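Local coordinates for protein Tni2 (Pseudomonas fluorescens, PDB 6B12) that probably neutralises the toxin Tne2, a type VI secretion effector thought to degrade NAD, by binding it as its cognate immunity protein, at residues Trp39-Ser47 / Val82-Gln90. Residues are numbered along the deposited sequence; the frame is centred on the assembly and turned at random.
Sequences WRWQEQLLS and VVSGDRQQQ
The closest CA pair is Trp41 and Asp86, 5.9 Å apart, where the tip of one β-hairpin meets the turn after strand 78-84. The Trp39 indole reaches across at its edge: NE1 donates to Gly85 O at 2.8 Å, nearly straight (178°), in the ring plane and on a carbonyl lone pair. Trp41, its CG anti to the backbone N (chi1 -178°), lays one indole face against the Gly85-Asp86 peptide. Asp86 CB completes a CH-π contact 3.8 Å from the centroid of the five-membered ring. Strands 34-41 and 44-49 form a β-hairpin with a two-residue loop, closed by a type II' turn from Trp41 to Gln44, whereas Ser84 to Arg87 make a type I turn; the contact sets the end of a hairpin of one antiparallel sheet against a turn of another. Asp86 OD1 stiffens the second turn, accepting from Ser84 OG (2.7 Å) and, as an Asx turn, from Gln88 N. Leu46 CD1 comes within 3.3 Å of Gly85 O and also touches Asp86 O. Arg87, bent at chi2 and chi3, packs its CG 3.7 Å from Trp39 CZ2; its guanidinium has Leu46 CD2 over one face and Ser47 O near its edge. Elsewhere in the chain, the side chains of Trp39 and Trp41 both touch Ile2.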
ATOM      1  N   TRP C  39      12.754 -14.216 -12.323  1.00 14.79           N
ATOM      2  CA  TRP C  39      13.175 -13.321 -13.406  1.00 13.02           C
ATOM      3  C   TRP C  39      14.416 -13.877 -14.083  1.00 17.19           C
ATOM      4  O   TRP C  39      15.079 -14.780 -13.572  1.00 16.37           O
ATOM      5  CB  TRP C  39      13.454 -11.891 -12.895  1.00 12.94           C
ATOM      6  CG  TRP C  39      14.637 -11.796 -11.915  1.00 14.57           C
ATOM      7  CD1 TRP C  39      15.925 -11.437 -12.217  1.00 16.27           C
ATOM      8  CD2 TRP C  39      14.615 -12.056 -10.499  1.00 16.01           C
ATOM      9  NE1 TRP C  39      16.707 -11.459 -11.079  1.00 15.10           N
ATOM     10  CE2 TRP C  39      15.929 -11.849 -10.013  1.00 16.50           C
ATOM     11  CE3 TRP C  39      13.612 -12.473  -9.602  1.00 15.49           C
ATOM     12  CZ2 TRP C  39      16.268 -12.025  -8.676  1.00 18.83           C
ATOM     13  CZ3 TRP C  39      13.955 -12.652  -8.268  1.00 17.88           C
ATOM     14  CH2 TRP C  39      15.270 -12.426  -7.820  1.00 18.49           C
ATOM     15  N   ARG C  40      14.730 -13.312 -15.262  1.00 16.03           N
ATOM     16  CA  ARG C  40      15.954 -13.660 -15.966  1.00 18.04           C
ATOM     17  C   ARG C  40      17.015 -12.579 -15.770  1.00 16.25           C
ATOM     18  O   ARG C  40      16.716 -11.386 -15.833  1.00 14.73           O
ATOM     19  CB  ARG C  40      15.705 -13.844 -17.466  1.00 17.03           C
ATOM     20  CG  ARG C  40      16.962 -14.263 -18.186  1.00 16.92           C
ATOM     21  CD  ARG C  40      16.723 -14.602 -19.658  1.00 19.33           C
ATOM     22  NE  ARG C  40      16.232 -13.467 -20.431  1.00 24.21           N
ATOM     23  CZ  ARG C  40      17.008 -12.530 -20.985  1.00 27.04           C
ATOM     24  NH1 ARG C  40      18.338 -12.554 -20.854  1.00 23.24           N
ATOM     25  NH2 ARG C  40      16.442 -11.548 -21.670  1.00 27.66           N
ATOM     26  N   TRP C  41      18.245 -13.018 -15.519  1.00 15.47           N
ATOM     27  CA  TRP C  41      19.438 -12.177 -15.547  1.00 18.58           C
ATOM     28  C   TRP C  41      20.448 -12.898 -16.413  1.00 15.59           C
ATOM     29  O   TRP C  41      20.863 -14.019 -16.081  1.00 16.23           O
ATOM     30  CB  TRP C  41      20.006 -11.942 -14.137  1.00 15.31           C
ATOM     31  CG  TRP C  41      21.198 -11.040 -14.102  1.00 17.53           C
ATOM     32  CD1 TRP C  41      22.522 -11.393 -14.190  1.00 18.30           C
ATOM     33  CD2 TRP C  41      21.163  -9.627 -13.940  1.00 18.82           C
ATOM     34  NE1 TRP C  41      23.314 -10.259 -14.111  1.00 19.82           N
ATOM     35  CE2 TRP C  41      22.497  -9.166 -13.950  1.00 22.55           C
ATOM     36  CE3 TRP C  41      20.117  -8.700 -13.782  1.00 14.86           C
ATOM     37  CZ2 TRP C  41      22.823  -7.816 -13.811  1.00 21.00           C
ATOM     38  CZ3 TRP C  41      20.438  -7.357 -13.634  1.00 17.27           C
ATOM     39  CH2 TRP C  41      21.785  -6.928 -13.652  1.00 18.41           C
ATOM     40  N   GLN C  42      20.810 -12.277 -17.540  1.00 15.76           N
ATOM     41  CA  GLN C  42      21.696 -12.925 -18.501  1.00 17.58           C
ATOM     42  C   GLN C  42      21.159 -14.311 -18.855  1.00 19.08           C
ATOM     43  O   GLN C  42      20.039 -14.415 -19.363  1.00 22.97           O
ATOM     44  CB  GLN C  42      23.119 -12.983 -17.958  1.00 19.26           C
ATOM     45  CG  GLN C  42      23.724 -11.586 -17.817  1.00 20.76           C
ATOM     46  CD  GLN C  42      25.141 -11.627 -17.324  1.00 27.56           C
ATOM     47  OE1 GLN C  42      25.417 -12.115 -16.226  1.00 29.33           O
ATOM     48  NE2 GLN C  42      26.055 -11.116 -18.132  1.00 25.11           N
ATOM     49  N   GLU C  43      21.910 -15.379 -18.580  1.00 17.94           N
ATOM     50  CA  GLU C  43      21.488 -16.713 -19.014  1.00 18.92           C
ATOM     51  C   GLU C  43      20.920 -17.560 -17.887  1.00 20.68           C
ATOM     52  O   GLU C  43      20.880 -18.789 -18.006  1.00 25.54           O
ATOM     53  CB  GLU C  43      22.647 -17.443 -19.686  1.00 26.31           C
ATOM     54  CG  GLU C  43      23.091 -16.743 -20.960  1.00 30.97           C
ATOM     55  CD  GLU C  43      22.068 -16.905 -22.081  1.00 38.72           C
ATOM     56  OE1 GLU C  43      21.777 -18.065 -22.437  1.00 36.12           O
ATOM     57  OE2 GLU C  43      21.535 -15.888 -22.585  1.00 36.28           O
ATOM     58  N   GLN C  44      20.455 -16.936 -16.818  1.00 20.39           N
ATOM     59  CA  GLN C  44      19.967 -17.651 -15.647  1.00 23.97           C
ATOM     60  C   GLN C  44      18.570 -17.189 -15.282  1.00 16.61           C
ATOM     61  O   GLN C  44      18.251 -16.004 -15.376  1.00 18.56           O
ATOM     62  CB  GLN C  44      20.864 -17.432 -14.430  1.00 30.80           C
ATOM     63  CG  GLN C  44      22.116 -18.272 -14.387  1.00 43.66           C
ATOM     64  CD  GLN C  44      22.795 -18.192 -13.029  1.00 58.93           C
ATOM     65  OE1 GLN C  44      23.873 -17.614 -12.896  1.00 67.25           O
ATOM     66  NE2 GLN C  44      22.158 -18.767 -12.011  1.00 58.87           N
ATOM     67  N   LEU C  45      17.745 -18.139 -14.861  1.00 16.72           N
ATOM     68  CA  LEU C  45      16.489 -17.834 -14.199  1.00 16.64           C
ATOM     69  C   LEU C  45      16.747 -17.801 -12.700  1.00 15.95           C
ATOM     70  O   LEU C  45      17.365 -18.723 -12.154  1.00 18.43           O
ATOM     71  CB  LEU C  45      15.445 -18.907 -14.518  1.00 20.94           C
ATOM     72  CG  LEU C  45      14.006 -18.440 -14.396  1.00 31.60           C
ATOM     73  CD1 LEU C  45      13.727 -17.426 -15.513  1.00 33.42           C
ATOM     74  CD2 LEU C  45      13.108 -19.656 -14.507  1.00 39.88           C
ATOM     75  N   LEU C  46      16.301 -16.739 -12.056  1.00 14.92           N
ATOM     76  CA  LEU C  46      16.546 -16.532 -10.637  1.00 14.73           C
ATOM     77  C   LEU C  46      15.211 -16.326  -9.951  1.00 15.93           C
ATOM     78  O   LEU C  46      14.247 -15.854 -10.559  1.00 17.45           O
ATOM     79  CB  LEU C  46      17.459 -15.321 -10.407  1.00 17.10           C
ATOM     80  CG  LEU C  46      18.807 -15.477 -11.128  1.00 19.93           C
ATOM     81  CD1 LEU C  46      19.475 -14.126 -11.221  1.00 20.87           C
ATOM     82  CD2 LEU C  46      19.675 -16.457 -10.327  1.00 16.69           C
ATOM     83  N   SER C  47      15.158 -16.653  -8.671  1.00 16.61           N
ATOM     84  CA  SER C  47      13.885 -16.478  -7.991  1.00 13.94           C
ATOM     85  C   SER C  47      14.105 -16.286  -6.502  1.00 18.24           C
ATOM     86  O   SER C  47      15.169 -16.592  -5.967  1.00 18.87           O
ATOM     87  CB  SER C  47      12.975 -17.684  -8.216  1.00 17.82           C
ATOM     88  OG  SER C  47      13.552 -18.817  -7.600  1.00 21.47           O
ATOM     89  N   VAL C  82      16.350  -5.160  -0.597  1.00 13.89           N
ATOM     90  CA  VAL C  82      16.742  -4.847  -1.977  1.00 12.76           C
ATOM     91  C   VAL C  82      17.673  -5.956  -2.422  1.00 13.95           C
ATOM     92  O   VAL C  82      18.706  -6.193  -1.793  1.00 17.71           O
ATOM     93  CB  VAL C  82      17.425  -3.479  -2.079  1.00 16.37           C
ATOM     94  CG1 VAL C  82      17.958  -3.258  -3.503  1.00 18.03           C
ATOM     95  CG2 VAL C  82      16.441  -2.398  -1.709  1.00 17.99           C
ATOM     96  N   VAL C  83      17.311  -6.641  -3.503  1.00 14.47           N
ATOM     97  CA  VAL C  83      18.064  -7.780  -4.001  1.00 11.92           C
ATOM     98  C   VAL C  83      18.682  -7.388  -5.332  1.00 15.60           C
ATOM     99  O   VAL C  83      18.021  -6.770  -6.164  1.00 15.30           O
ATOM    100  CB  VAL C  83      17.150  -9.011  -4.174  1.00 11.58           C
ATOM    101  CG1 VAL C  83      17.924 -10.195  -4.702  1.00 14.58           C
ATOM    102  CG2 VAL C  83      16.434  -9.361  -2.836  1.00 16.62           C
ATOM    103  N   SER C  84      19.946  -7.725  -5.521  1.00 15.19           N
ATOM    104  CA  SER C  84      20.597  -7.427  -6.790  1.00 16.94           C
ATOM    105  C   SER C  84      19.968  -8.260  -7.914  1.00 17.53           C
ATOM    106  O   SER C  84      19.385  -9.322  -7.689  1.00 15.97           O
ATOM    107  CB  SER C  84      22.105  -7.708  -6.698  1.00 19.85           C
ATOM    108  OG  SER C  84      22.366  -9.081  -6.478  1.00 21.44           O
ATOM    109  N   GLY C  85      20.069  -7.756  -9.142  1.00 15.45           N
ATOM    110  CA  GLY C  85      19.490  -8.492 -10.256  1.00 15.71           C
ATOM    111  C   GLY C  85      20.095  -9.870 -10.444  1.00 14.29           C
ATOM    112  O   GLY C  85      19.413 -10.804 -10.889  1.00 17.55           O
ATOM    113  N   ASP C  86      21.382 -10.026 -10.134  1.00 17.33           N
ATOM    114  CA  ASP C  86      21.969 -11.351 -10.284  1.00 19.50           C
ATOM    115  C   ASP C  86      21.700 -12.241  -9.081  1.00 20.08           C
ATOM    116  O   ASP C  86      22.180 -13.390  -9.044  1.00 18.54           O
ATOM    117  CB  ASP C  86      23.474 -11.258 -10.593  1.00 17.54           C
ATOM    118  CG  ASP C  86      24.300 -10.639  -9.491  1.00 23.52           C
ATOM    119  OD1 ASP C  86      23.763 -10.285  -8.425  1.00 21.45           O
ATOM    120  OD2 ASP C  86      25.532 -10.512  -9.714  1.00 26.72           O
ATOM    121  N   ARG C  87      20.934 -11.732  -8.125  1.00 19.17           N
ATOM    122  CA  ARG C  87      20.498 -12.445  -6.925  1.00 14.26           C
ATOM    123  C   ARG C  87      21.662 -12.856  -6.035  1.00 22.73           C
ATOM    124  O   ARG C  87      21.502 -13.718  -5.175  1.00 22.61           O
ATOM    125  CB  ARG C  87      19.641 -13.669  -7.291  1.00 18.52           C
ATOM    126  CG  ARG C  87      18.457 -13.910  -6.329  1.00 22.57           C
ATOM    127  CD  ARG C  87      18.656 -15.108  -5.438  1.00 30.35           C
ATOM    128  NE  ARG C  87      18.756 -16.372  -6.142  1.00 33.26           N
ATOM    129  CZ  ARG C  87      19.849 -17.132  -6.166  1.00 34.80           C
ATOM    130  NH1 ARG C  87      20.954 -16.742  -5.531  1.00 32.36           N
ATOM    131  NH2 ARG C  87      19.834 -18.289  -6.821  1.00 31.63           N
ATOM    132  N   GLN C  88      22.848 -12.266  -6.208  1.00 16.29           N
ATOM    133  CA  GLN C  88      23.975 -12.693  -5.394  1.00 19.61           C
ATOM    134  C   GLN C  88      24.053 -11.961  -4.062  1.00 22.99           C
ATOM    135  O   GLN C  88      24.641 -12.487  -3.119  1.00 23.83           O
ATOM    136  CB  GLN C  88      25.294 -12.521  -6.162  1.00 22.42           C
ATOM    137  CG  GLN C  88      25.402 -13.401  -7.422  1.00 30.07           C
ATOM    138  CD  GLN C  88      25.071 -14.870  -7.163  1.00 42.43           C
ATOM    139  OE1 GLN C  88      25.884 -15.610  -6.609  1.00 47.74           O
ATOM    140  NE2 GLN C  88      23.871 -15.298  -7.577  1.00 37.74           N
ATOM    141  N   GLN C  89      23.479 -10.769  -3.963  1.00 22.48           N
ATOM    142  CA  GLN C  89      23.594  -9.981  -2.745  1.00 23.88           C
ATOM    143  C   GLN C  89      22.250  -9.365  -2.435  1.00 19.77           C
ATOM    144  O   GLN C  89      21.407  -9.167  -3.318  1.00 20.13           O
ATOM    145  CB  GLN C  89      24.655  -8.871  -2.871  1.00 30.52           C
ATOM    146  CG  GLN C  89      26.018  -9.347  -3.369  1.00 45.93           C
ATOM    147  CD  GLN C  89      26.337  -8.847  -4.775  1.00 58.84           C
ATOM    148  OE1 GLN C  89      25.660  -7.960  -5.303  1.00 65.34           O
ATOM    149  NE2 GLN C  89      27.375  -9.414  -5.382  1.00 61.67           N
ATOM    150  N   GLN C  90      22.053  -9.044  -1.160  1.00 17.19           N
ATOM    151  CA  GLN C  90      20.864  -8.306  -0.816  1.00 18.25           C
ATOM    152  C   GLN C  90      21.165  -7.454   0.400  1.00 20.00           C
ATOM    153  O   GLN C  90      22.179  -7.642   1.081  1.00 19.92           O
ATOM    154  CB  GLN C  90      19.682  -9.235  -0.549  1.00 21.88           C
ATOM    155  CG  GLN C  90      19.833 -10.036   0.708  1.00 21.10           C
ATOM    156  CD  GLN C  90      18.629 -10.917   0.952  1.00 27.55           C
ATOM    157  OE1 GLN C  90      17.996 -11.388   0.015  1.00 28.76           O
ATOM    158  NE2 GLN C  90      18.314 -11.140   2.204  1.00 25.68           N
TER
HETATM  159  O   HOH W   1      23.296 -14.939 -10.873  1.00 29.69           O